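Local atomic coordinates of putative aminopeptidase (Leishmania major, PDB entry 5NTH), a protein that probably acts as a manganese-dependent M17 leucyl aminopeptidase, removing residues from the N-terminus of peptides. Residues Y232-L243 / A326-R337; H275-N283 / D397-F408. All coordinates share one frame; numbering follows the deposited sequence.

Interaction 1 (Y232-L243 / A326-R337); sequences YAEIAAAYAAEL and AGVFCAFIAVVR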
loop_
_atom_site.group_PDB
_atom_site.type_symbol
_atom_site.label_atom_id
_atom_site.label_comp_id
_atom_site.label_asym_id
_atom_site.label_seq_id
_atom_site.Cartn_x
_atom_site.Cartn_y
_atom_site.Cartn_z
ATOM N N TYR A 232 25.164 5.207 27.392
ATOM C CA TYR A 232 24.550 4.115 28.138
ATOM C C TYR A 232 25.624 3.273 28.823
ATOM O O TYR A 232 25.454 2.878 29.966
ATOM C CB TYR A 232 23.750 3.230 27.203
ATOM C CG TYR A 232 22.640 2.430 27.821
ATOM C CD1 TYR A 232 22.565 2.189 29.197
ATOM C CD2 TYR A 232 21.654 1.883 27.009
ATOM C CE1 TYR A 232 21.533 1.450 29.734
ATOM C CE2 TYR A 232 20.612 1.142 27.531
ATOM C CZ TYR A 232 20.546 0.916 28.892
ATOM O OH TYR A 232 19.488 0.161 29.418
ATOM N N ALA A 233 26.742 3.020 28.148
ATOM C CA ALA A 233 27.855 2.268 28.774
ATOM C C ALA A 233 28.602 3.018 29.889
ATOM O O ALA A 233 29.005 2.434 30.900
ATOM C CB ALA A 233 28.856 1.849 27.721
ATOM N N GLU A 234 28.820 4.304 29.692
ATOM C CA GLU A 234 29.454 5.103 30.723
ATOM C C GLU A 234 28.598 5.122 32.025
ATOM O O GLU A 234 29.135 5.155 33.147
ATOM C CB GLU A 234 29.678 6.500 30.180
ATOM C CG GLU A 234 30.628 7.346 30.992
ATOM C CD GLU A 234 30.664 8.758 30.462
ATOM O OE1 GLU A 234 31.089 8.958 29.291
ATOM O OE2 GLU A 234 30.219 9.654 31.209
ATOM N N ILE A 235 27.276 5.087 31.846
ATOM C CA ILE A 235 26.337 5.133 32.930
ATOM C C ILE A 235 26.456 3.832 33.693
ATOM O O ILE A 235 26.630 3.834 34.916
ATOM C CB ILE A 235 24.884 5.369 32.447
ATOM C CG1 ILE A 235 24.662 6.842 32.083
ATOM C CG2 ILE A 235 23.871 5.043 33.536
ATOM C CD1 ILE A 235 23.334 7.152 31.408
ATOM N N ALA A 236 26.375 2.731 32.958
ATOM C CA ALA A 236 26.517 1.393 33.525
ATOM C C ALA A 236 27.816 1.253 34.317
ATOM O O ALA A 236 27.798 0.712 35.421
ATOM C CB ALA A 236 26.432 0.331 32.438
ATOM N N ALA A 237 28.920 1.779 33.786
ATOM C CA ALA A 237 30.178 1.833 34.544
ATOM C C ALA A 237 30.034 2.560 35.904
ATOM O O ALA A 237 30.350 1.983 36.943
ATOM C CB ALA A 237 31.279 2.466 33.713
ATOM N N ALA A 238 29.519 3.789 35.914
ATOM C CA ALA A 238 29.341 4.518 37.184
ATOM C C ALA A 238 28.508 3.722 38.194
ATOM O O ALA A 238 28.833 3.685 39.369
ATOM C CB ALA A 238 28.728 5.906 36.950
ATOM N N TYR A 239 27.435 3.086 37.742
ATOM C CA TYR A 239 26.619 2.292 38.647
ATOM C C TYR A 239 27.431 1.085 39.132
ATOM O O TYR A 239 27.278 0.649 40.269
ATOM C CB TYR A 239 25.269 1.900 38.018
ATOM C CG TYR A 239 24.232 2.965 38.241
ATOM C CD1 TYR A 239 23.657 3.151 39.507
ATOM C CD2 TYR A 239 23.848 3.829 37.219
ATOM C CE1 TYR A 239 22.711 4.150 39.740
ATOM C CE2 TYR A 239 22.895 4.827 37.440
ATOM C CZ TYR A 239 22.341 4.989 38.707
ATOM O OH TYR A 239 21.414 5.981 38.936
ATOM N N ALA A 240 28.329 0.586 38.295
ATOM C CA ALA A 240 29.225 -0.505 38.696
ATOM C C ALA A 240 30.153 -0.101 39.824
ATOM O O ALA A 240 30.276 -0.816 40.821
ATOM C CB ALA A 240 30.049 -1.006 37.515
ATOM N N ALA A 241 30.819 1.033 39.660
ATOM C CA ALA A 241 31.725 1.515 40.691
ATOM C C ALA A 241 30.970 1.979 41.945
ATOM O O ALA A 241 31.524 1.922 43.023
ATOM C CB ALA A 241 32.625 2.613 40.162
ATOM N N GLU A 242 29.722 2.426 41.814
ATOM C CA GLU A 242 28.941 2.866 42.995
ATOM C C GLU A 242 28.633 1.658 43.865
ATOM O O GLU A 242 28.916 1.649 45.066
ATOM C CB GLU A 242 27.615 3.562 42.608
ATOM C CG GLU A 242 26.926 4.296 43.766
ATOM C CD GLU A 242 25.392 4.367 43.663
ATOM O OE1 GLU A 242 24.899 5.000 42.699
ATOM O OE2 GLU A 242 24.669 3.825 44.554
ATOM N N LEU A 243 28.053 0.647 43.222
ATOM C CA LEU A 243 27.617 -0.590 43.871
ATOM C C LEU A 243 28.747 -1.577 44.146
ATOM O O LEU A 243 28.524 -2.557 44.828
ATOM C CB LEU A 243 26.531 -1.277 43.033
ATOM C CG LEU A 243 25.299 -0.430 42.687
ATOM C CD1 LEU A 243 24.389 -1.174 41.721
ATOM C CD2 LEU A 243 24.524 -0.052 43.925
ATOM N N ALA A 326 16.788 -1.598 29.912
ATOM C CA ALA A 326 16.726 -0.737 31.075
ATOM C C ALA A 326 15.935 -1.353 32.232
ATOM O O ALA A 326 16.348 -1.200 33.373
ATOM C CB ALA A 326 16.179 0.643 30.721
ATOM N N GLY A 327 14.820 -2.023 31.933
ATOM C CA GLY A 327 14.073 -2.791 32.921
ATOM C C GLY A 327 14.977 -3.687 33.772
ATOM O O GLY A 327 15.057 -3.500 34.992
ATOM N N VAL A 328 15.703 -4.608 33.123
ATOM C CA VAL A 328 16.637 -5.485 33.841
ATOM C C VAL A 328 17.853 -4.756 34.434
ATOM O O VAL A 328 18.338 -5.164 35.459
ATOM C CB VAL A 328 17.143 -6.690 33.003
ATOM C CG1 VAL A 328 15.989 -7.520 32.461
ATOM C CG2 VAL A 328 18.069 -6.239 31.885
ATOM N N PHE A 329 18.379 -3.733 33.779
ATOM C CA PHE A 329 19.500 -2.971 34.348
ATOM C C PHE A 329 19.093 -2.327 35.666
ATOM O O PHE A 329 19.797 -2.457 36.660
ATOM C CB PHE A 329 19.926 -1.864 33.412
ATOM C CG PHE A 329 20.996 -0.947 33.965
ATOM C CD1 PHE A 329 22.235 -1.433 34.337
ATOM C CD2 PHE A 329 20.788 0.443 34.021
ATOM C CE1 PHE A 329 23.230 -0.556 34.780
ATOM C CE2 PHE A 329 21.774 1.323 34.482
ATOM C CZ PHE A 329 23.001 0.816 34.858
ATOM N N CYS A 330 17.971 -1.619 35.662
ATOM C CA CYS A 330 17.508 -0.933 36.853
ATOM C C CYS A 330 16.966 -1.907 37.911
ATOM O O CYS A 330 17.043 -1.608 39.086
ATOM C CB CYS A 330 16.432 0.103 36.523
ATOM S SG CYS A 330 16.960 1.441 35.458
ATOM N N ALA A 331 16.398 -3.040 37.513
ATOM C CA ALA A 331 16.112 -4.122 38.463
ATOM C C ALA A 331 17.380 -4.619 39.144
ATOM O O ALA A 331 17.417 -4.735 40.379
ATOM C CB ALA A 331 15.404 -5.273 37.806
ATOM N N PHE A 332 18.431 -4.892 38.384
ATOM C CA PHE A 332 19.746 -5.216 39.004
ATOM C C PHE A 332 20.150 -4.237 40.126
ATOM O O PHE A 332 20.569 -4.653 41.199
ATOM C CB PHE A 332 20.838 -5.267 37.953
ATOM C CG PHE A 332 22.218 -5.513 38.492
ATOM C CD1 PHE A 332 22.651 -6.797 38.758
ATOM C CD2 PHE A 332 23.108 -4.471 38.637
ATOM C CE1 PHE A 332 23.949 -7.029 39.201
ATOM C CE2 PHE A 332 24.395 -4.686 39.071
ATOM C CZ PHE A 332 24.819 -5.969 39.375
ATOM N N ILE A 333 19.972 -2.948 39.876
ATOM C CA ILE A 333 20.394 -1.889 40.789
ATOM C C ILE A 333 19.613 -1.954 42.080
ATOM O O ILE A 333 20.206 -1.874 43.152
ATOM C CB ILE A 333 20.208 -0.521 40.123
ATOM C CG1 ILE A 333 21.251 -0.414 39.011
ATOM C CG2 ILE A 333 20.314 0.630 41.132
ATOM C CD1 ILE A 333 21.198 0.881 38.223
ATOM N N ALA A 334 18.297 -2.089 41.955
ATOM C CA ALA A 334 17.399 -2.138 43.086
ATOM C C ALA A 334 17.635 -3.385 43.948
ATOM O O ALA A 334 17.723 -3.299 45.184
ATOM C CB ALA A 334 15.980 -2.123 42.600
ATOM N N VAL A 335 17.729 -4.535 43.285
ATOM C CA VAL A 335 18.055 -5.790 43.945
ATOM C C VAL A 335 19.367 -5.688 44.690
ATOM O O VAL A 335 19.396 -5.906 45.879
ATOM C CB VAL A 335 18.158 -6.954 42.971
ATOM C CG1 VAL A 335 18.741 -8.170 43.658
ATOM C CG2 VAL A 335 16.775 -7.285 42.435
ATOM N N VAL A 336 20.447 -5.357 44.005
ATOM C CA VAL A 336 21.704 -5.155 44.702
ATOM C C VAL A 336 21.615 -4.142 45.841
ATOM O O VAL A 336 22.250 -4.318 46.876
ATOM C CB VAL A 336 22.818 -4.771 43.739
ATOM C CG1 VAL A 336 24.032 -4.196 44.466
ATOM C CG2 VAL A 336 23.219 -5.972 42.924
ATOM N N ARG A 337 20.859 -3.071 45.654
ATOM C CA ARG A 337 20.719 -2.072 46.710
ATOM C C ARG A 337 20.037 -2.670 47.918
ATOM O O ARG A 337 20.375 -2.324 49.053
ATOM C CB ARG A 337 19.923 -0.865 46.224
ATOM C CG ARG A 337 20.831 0.217 45.711
ATOM C CD ARG A 337 20.090 1.315 44.984
ATOM N NE ARG A 337 21.002 2.397 44.578
ATOM C CZ ARG A 337 20.691 3.366 43.718
ATOM N NH1 ARG A 337 19.487 3.430 43.138
ATOM N NH2 ARG A 337 21.602 4.269 43.418
HETATM O O HOH W 1 20.059 5.954 41.437
#
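The Tyr239 ring carries Ile333 over one face, where CD1 lies 3.8 Å from the ring centroid as a CH-pi contact, and has Arg337 NH2 at its edge. The Phe329 ring turns an edge toward a Tyr239 face, planes at 86°, in an offset edge-to-face pair. Ile333 CD1 lies over a face of Phe329 too, so one methyl packs against both rings, while its CG2 sits on one face of the Arg337 guanidinium. At the guanidinium edge Glu242 OE2 takes a weak but nearly straight bond from Arg337 NH2 (3.3 Å, 171°), part of a salt bridge. Water 1 accepts from the same NH2 and donates to Tyr239 OH, which also bonds Cys25 O. Phe329 CZ reaches Ala236 CA at 3.8 Å because CG stands opposite the backbone N (chi1 175°), which carries the ring toward helix 232-243. Leu243 is a knob among Phe332, Ile333, Val336 and Arg337. Tyr232 OH, hydrogen-bonded to Ser325 OG, lies beside Ala326, 3.3 Å from its CA. The segments run almost parallel, axes 11.5 Å apart at closest, and Tyr232 and Phe332 both rest on strand 349-361: neighbouring helices in one outer layer of the alpha/beta/alpha catalytic domain.

Interaction 2 (H275-N283 / D397-F408); sequences HLVTLRYRN and DGVYYATGEQDF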
loop_
_atom_site.group_PDB
_atom_site.type_symbol
_atom_site.label_atom_id
_atom_site.label_comp_id
_atom_site.label_asym_id
_atom_site.label_seq_id
_atom_site.Cartn_x
_atom_site.Cartn_y
_atom_site.Cartn_z
ATOM N N HIS A 275 28.127 -2.849 22.164
ATOM C CA HIS A 275 28.721 -3.318 23.415
ATOM C C HIS A 275 27.909 -4.460 23.976
ATOM O O HIS A 275 26.679 -4.396 24.012
ATOM C CB HIS A 275 28.687 -2.278 24.543
ATOM C CG HIS A 275 29.360 -0.979 24.246
ATOM N ND1 HIS A 275 28.888 -0.093 23.304
ATOM C CD2 HIS A 275 30.404 -0.364 24.854
ATOM C CE1 HIS A 275 29.652 0.987 23.305
ATOM N NE2 HIS A 275 30.575 0.852 24.242
ATOM N N LEU A 276 28.606 -5.473 24.474
ATOM C CA LEU A 276 28.029 -6.318 25.498
ATOM C C LEU A 276 28.564 -5.832 26.828
ATOM O O LEU A 276 29.767 -5.780 27.051
ATOM C CB LEU A 276 28.329 -7.791 25.265
ATOM C CG LEU A 276 27.378 -8.447 24.263
ATOM C CD1 LEU A 276 27.906 -9.807 23.910
ATOM C CD2 LEU A 276 25.975 -8.609 24.819
ATOM N N VAL A 277 27.658 -5.427 27.695
ATOM C CA VAL A 277 28.038 -4.921 28.982
ATOM C C VAL A 277 27.333 -5.803 29.993
ATOM O O VAL A 277 26.104 -5.965 29.919
ATOM C CB VAL A 277 27.583 -3.474 29.171
ATOM C CG1 VAL A 277 28.097 -2.929 30.501
ATOM C CG2 VAL A 277 28.044 -2.610 28.010
ATOM N N THR A 278 28.113 -6.370 30.919
ATOM C CA THR A 278 27.577 -7.222 31.950
ATOM C C THR A 278 28.079 -6.776 33.311
ATOM O O THR A 278 29.283 -6.602 33.512
ATOM C CB THR A 278 27.958 -8.679 31.759
ATOM O OG1 THR A 278 27.327 -9.188 30.582
ATOM C CG2 THR A 278 27.502 -9.504 32.986
ATOM N N LEU A 279 27.132 -6.603 34.234
ATOM C CA LEU A 279 27.404 -6.303 35.631
ATOM C C LEU A 279 27.005 -7.525 36.408
ATOM O O LEU A 279 25.987 -8.148 36.092
ATOM C CB LEU A 279 26.570 -5.113 36.116
ATOM C CG LEU A 279 27.133 -3.739 35.761
ATOM C CD1 LEU A 279 27.116 -3.504 34.264
ATOM C CD2 LEU A 279 26.383 -2.626 36.481
ATOM N N ARG A 280 27.792 -7.863 37.426
ATOM C CA ARG A 280 27.486 -9.023 38.272
ATOM C C ARG A 280 27.976 -8.857 39.717
ATOM O O ARG A 280 29.072 -8.337 39.956
ATOM C CB ARG A 280 28.080 -10.283 37.662
ATOM C CG ARG A 280 29.596 -10.201 37.479
ATOM C CD ARG A 280 30.244 -11.564 37.281
ATOM N NE ARG A 280 29.739 -12.575 38.247
ATOM C CZ ARG A 280 30.362 -13.043 39.332
ATOM N NH1 ARG A 280 31.576 -12.622 39.678
ATOM N NH2 ARG A 280 29.750 -13.956 40.078
ATOM N N TYR A 281 27.150 -9.323 40.653
ATOM C CA TYR A 281 27.436 -9.304 42.090
ATOM C C TYR A 281 27.349 -10.715 42.627
ATOM O O TYR A 281 26.364 -11.416 42.331
ATOM C CB TYR A 281 26.404 -8.456 42.824
ATOM C CG TYR A 281 26.722 -8.079 44.264
ATOM C CD1 TYR A 281 27.903 -7.428 44.604
ATOM C CD2 TYR A 281 25.790 -8.297 45.275
ATOM C CE1 TYR A 281 28.161 -7.034 45.932
ATOM C CE2 TYR A 281 26.024 -7.922 46.606
ATOM C CZ TYR A 281 27.218 -7.291 46.946
ATOM O OH TYR A 281 27.449 -6.914 48.269
ATOM N N ARG A 282 28.396 -11.124 43.363
ATOM C CA ARG A 282 28.310 -12.236 44.308
ATOM C C ARG A 282 27.831 -11.685 45.638
ATOM O O ARG A 282 28.433 -10.758 46.207
ATOM C CB ARG A 282 29.639 -12.965 44.523
ATOM C CG ARG A 282 29.539 -14.202 45.479
ATOM C CD ARG A 282 30.819 -15.051 45.534
ATOM N NE ARG A 282 31.432 -15.001 44.195
ATOM C CZ ARG A 282 31.485 -15.979 43.276
ATOM N NH1 ARG A 282 32.036 -15.694 42.087
ATOM N NH2 ARG A 282 31.039 -17.223 43.519
ATOM N N ASN A 283 26.752 -12.283 46.134
ATOM C CA ASN A 283 26.150 -11.892 47.393
ATOM C C ASN A 283 26.984 -12.487 48.535
ATOM O O ASN A 283 27.099 -13.723 48.641
ATOM C CB ASN A 283 24.699 -12.373 47.442
ATOM C CG ASN A 283 23.967 -11.891 48.668
ATOM O OD1 ASN A 283 24.535 -11.192 49.516
ATOM N ND2 ASN A 283 22.694 -12.262 48.774
ATOM N N ASP A 397 23.554 -13.439 21.143
ATOM C CA ASP A 397 24.928 -13.374 21.668
ATOM C C ASP A 397 24.893 -13.046 23.175
ATOM O O ASP A 397 25.772 -13.445 23.932
ATOM C CB ASP A 397 25.803 -12.372 20.894
ATOM C CG ASP A 397 26.351 -12.941 19.576
ATOM O OD1 ASP A 397 26.431 -14.169 19.401
ATOM O OD2 ASP A 397 26.750 -12.175 18.695
ATOM N N GLY A 398 23.871 -12.330 23.614
ATOM C CA GLY A 398 23.767 -11.950 25.010
ATOM C C GLY A 398 23.557 -13.139 25.920
ATOM O O GLY A 398 24.210 -13.266 26.963
ATOM N N VAL A 399 22.621 -13.993 25.547
ATOM C CA VAL A 399 22.305 -15.107 26.387
ATOM C C VAL A 399 23.460 -16.111 26.375
ATOM O O VAL A 399 23.780 -16.673 27.427
ATOM C CB VAL A 399 20.952 -15.735 26.058
ATOM C CG1 VAL A 399 19.851 -14.706 26.275
ATOM C CG2 VAL A 399 20.914 -16.328 24.646
ATOM N N TYR A 400 24.137 -16.279 25.237
ATOM C CA TYR A 400 25.299 -17.152 25.201
ATOM C C TYR A 400 26.383 -16.633 26.140
ATOM O O TYR A 400 26.898 -17.364 26.969
ATOM C CB TYR A 400 25.860 -17.372 23.796
ATOM C CG TYR A 400 26.946 -18.400 23.855
ATOM C CD1 TYR A 400 26.657 -19.773 23.810
ATOM C CD2 TYR A 400 28.268 -18.010 24.083
ATOM C CE1 TYR A 400 27.679 -20.730 23.928
ATOM C CE2 TYR A 400 29.297 -18.947 24.211
ATOM C CZ TYR A 400 29.004 -20.305 24.131
ATOM O OH TYR A 400 30.018 -21.210 24.272
ATOM N N TYR A 401 26.730 -15.369 26.031
ATOM C CA TYR A 401 27.656 -14.786 27.014
ATOM C C TYR A 401 27.287 -15.096 28.462
ATOM O O TYR A 401 28.137 -15.433 29.264
ATOM C CB TYR A 401 27.739 -13.270 26.914
ATOM C CG TYR A 401 28.720 -12.748 27.930
ATOM C CD1 TYR A 401 30.062 -12.707 27.627
ATOM C CD2 TYR A 401 28.321 -12.366 29.224
ATOM C CE1 TYR A 401 31.004 -12.274 28.545
ATOM C CE2 TYR A 401 29.260 -11.930 30.162
ATOM C CZ TYR A 401 30.614 -11.884 29.810
ATOM O OH TYR A 401 31.609 -11.481 30.681
ATOM N N ALA A 402 26.023 -14.911 28.797
ATOM C CA ALA A 402 25.580 -14.989 30.178
ATOM C C ALA A 402 25.542 -16.430 30.646
ATOM O O ALA A 402 25.786 -16.693 31.823
ATOM C CB ALA A 402 24.222 -14.358 30.334
ATOM N N THR A 403 25.256 -17.356 29.730
ATOM C CA THR A 403 25.162 -18.782 30.086
ATOM C C THR A 403 26.422 -19.569 29.877
ATOM O O THR A 403 26.569 -20.596 30.497
ATOM C CB THR A 403 24.067 -19.517 29.311
ATOM O OG1 THR A 403 24.281 -19.409 27.892
ATOM C CG2 THR A 403 22.747 -18.969 29.693
ATOM N N GLY A 404 27.302 -19.104 28.996
ATOM C CA GLY A 404 28.505 -19.842 28.629
ATOM C C GLY A 404 29.851 -19.162 28.789
ATOM O O GLY A 404 30.866 -19.788 28.563
ATOM N N GLU A 405 29.897 -17.895 29.154
ATOM C CA GLU A 405 31.182 -17.200 29.256
ATOM C C GLU A 405 31.519 -16.618 30.642
ATOM O O GLU A 405 32.642 -16.170 30.888
ATOM C CB GLU A 405 31.212 -16.119 28.188
ATOM C CG GLU A 405 31.308 -16.685 26.781
ATOM C CD GLU A 405 32.687 -17.217 26.450
ATOM O OE1 GLU A 405 33.615 -16.914 27.229
ATOM O OE2 GLU A 405 32.849 -17.915 25.409
ATOM N N GLN A 406 30.553 -16.621 31.546
ATOM C CA GLN A 406 30.796 -16.158 32.897
ATOM C C GLN A 406 31.471 -17.249 33.723
ATOM O O GLN A 406 31.483 -18.423 33.331
ATOM C CB GLN A 406 29.477 -15.743 33.518
ATOM C CG GLN A 406 28.842 -14.599 32.740
ATOM C CD GLN A 406 27.997 -13.688 33.606
ATOM O OE1 GLN A 406 28.438 -12.599 34.025
ATOM N NE2 GLN A 406 26.769 -14.131 33.881
ATOM N N ASP A 407 32.052 -16.855 34.856
ATOM C CA ASP A 407 32.680 -17.829 35.773
ATOM C C ASP A 407 31.731 -18.557 36.749
ATOM O O ASP A 407 32.202 -19.247 37.633
ATOM C CB ASP A 407 33.945 -17.249 36.464
ATOM C CG ASP A 407 33.669 -16.150 37.546
ATOM O OD1 ASP A 407 32.555 -16.019 38.149
ATOM O OD2 ASP A 407 34.649 -15.392 37.811
ATOM N N PHE A 408 30.411 -18.411 36.581
ATOM C CA PHE A 408 29.390 -19.267 37.229
ATOM C C PHE A 408 28.317 -19.625 36.189
ATOM O O PHE A 408 28.122 -18.893 35.229
ATOM C CB PHE A 408 28.740 -18.518 38.379
ATOM C CG PHE A 408 27.783 -17.416 37.938
ATOM C CD1 PHE A 408 28.236 -16.129 37.668
ATOM C CD2 PHE A 408 26.414 -17.674 37.789
ATOM C CE1 PHE A 408 27.341 -15.124 37.265
ATOM C CE2 PHE A 408 25.534 -16.675 37.375
ATOM C CZ PHE A 408 25.999 -15.397 37.125
#
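Strand 275-282 and helix 397-404 run in broadly the same direction, crossing at -38° with axes 9.9 Å apart at closest, and the backbones come nearest where Leu276 meets Gly398. There the leucine rests CD2 on the backbone of Gly398, at its CA (4.0 Å). Its neighbour Asp397 is held by both carboxylate oxygens, OD1 on Lys377 N and OD2 on Ile263 N. Two residues along the strand, Thr278 is touched by two groups. OG1, hydrogen-bonded to Thr355 OG1, lies 3.4 Å from Tyr401 CE2, and CG2 meets Gln406 OE1 at the same 3.4 Å. The Gln406 amide is fixed from its nitrogen end: NE2 bonds Ser353 OG and, weakly, Ala402 O, which keeps OE1 against the strand. This is helix-on-sheet packing of an alpha/beta/alpha domain, in which Leu276, Thr278 and Arg280 point toward the helix and the residues 406-408 beyond its end, while Val277 and Leu279 point away. Past the helix end the contact becomes charged. Arg280 has CG between its backbone N and carbonyl carbon (chi1 59°) and bends again at chi3, which lays the guanidinium alongside Phe408, planes 39° apart, with NE 3.6 Å from CE1. Asp407 OD1 sits over one face of that guanidinium, 3.9 Å from Arg280 NH1; no N-H points at it, so the attraction is one of charge alone. The same OD1 lies at the edge of the Arg282 guanidinium, 4.0 Å from NH1, another long salt bridge. Arg280 NH1 also has a long, weak ion pair with Asp246 OD2.

Along the chain the segments alternate: 232-243, 275-283, 326-337, then 397-408. Interactions 1 and 2 have centres 14 Å apart and meet through the sheet, for Leu279 of the strand in interaction 2 turns away from helix 391-404 and packs its CB on Phe332 CE2 of interaction 1 (3.7 Å). Helices 229-243 and 323-341 therefore lie on one face of the eight-stranded mixed sheet, helix 391-404 on the other, and strand 275-282 lies between them. Both contacts sit in the catalytic domain. Helices 323-341 and 391-404 begin just after the manganese ligands Asp321 and Glu390, so one helix on each face of the sheet starts beside the metal site.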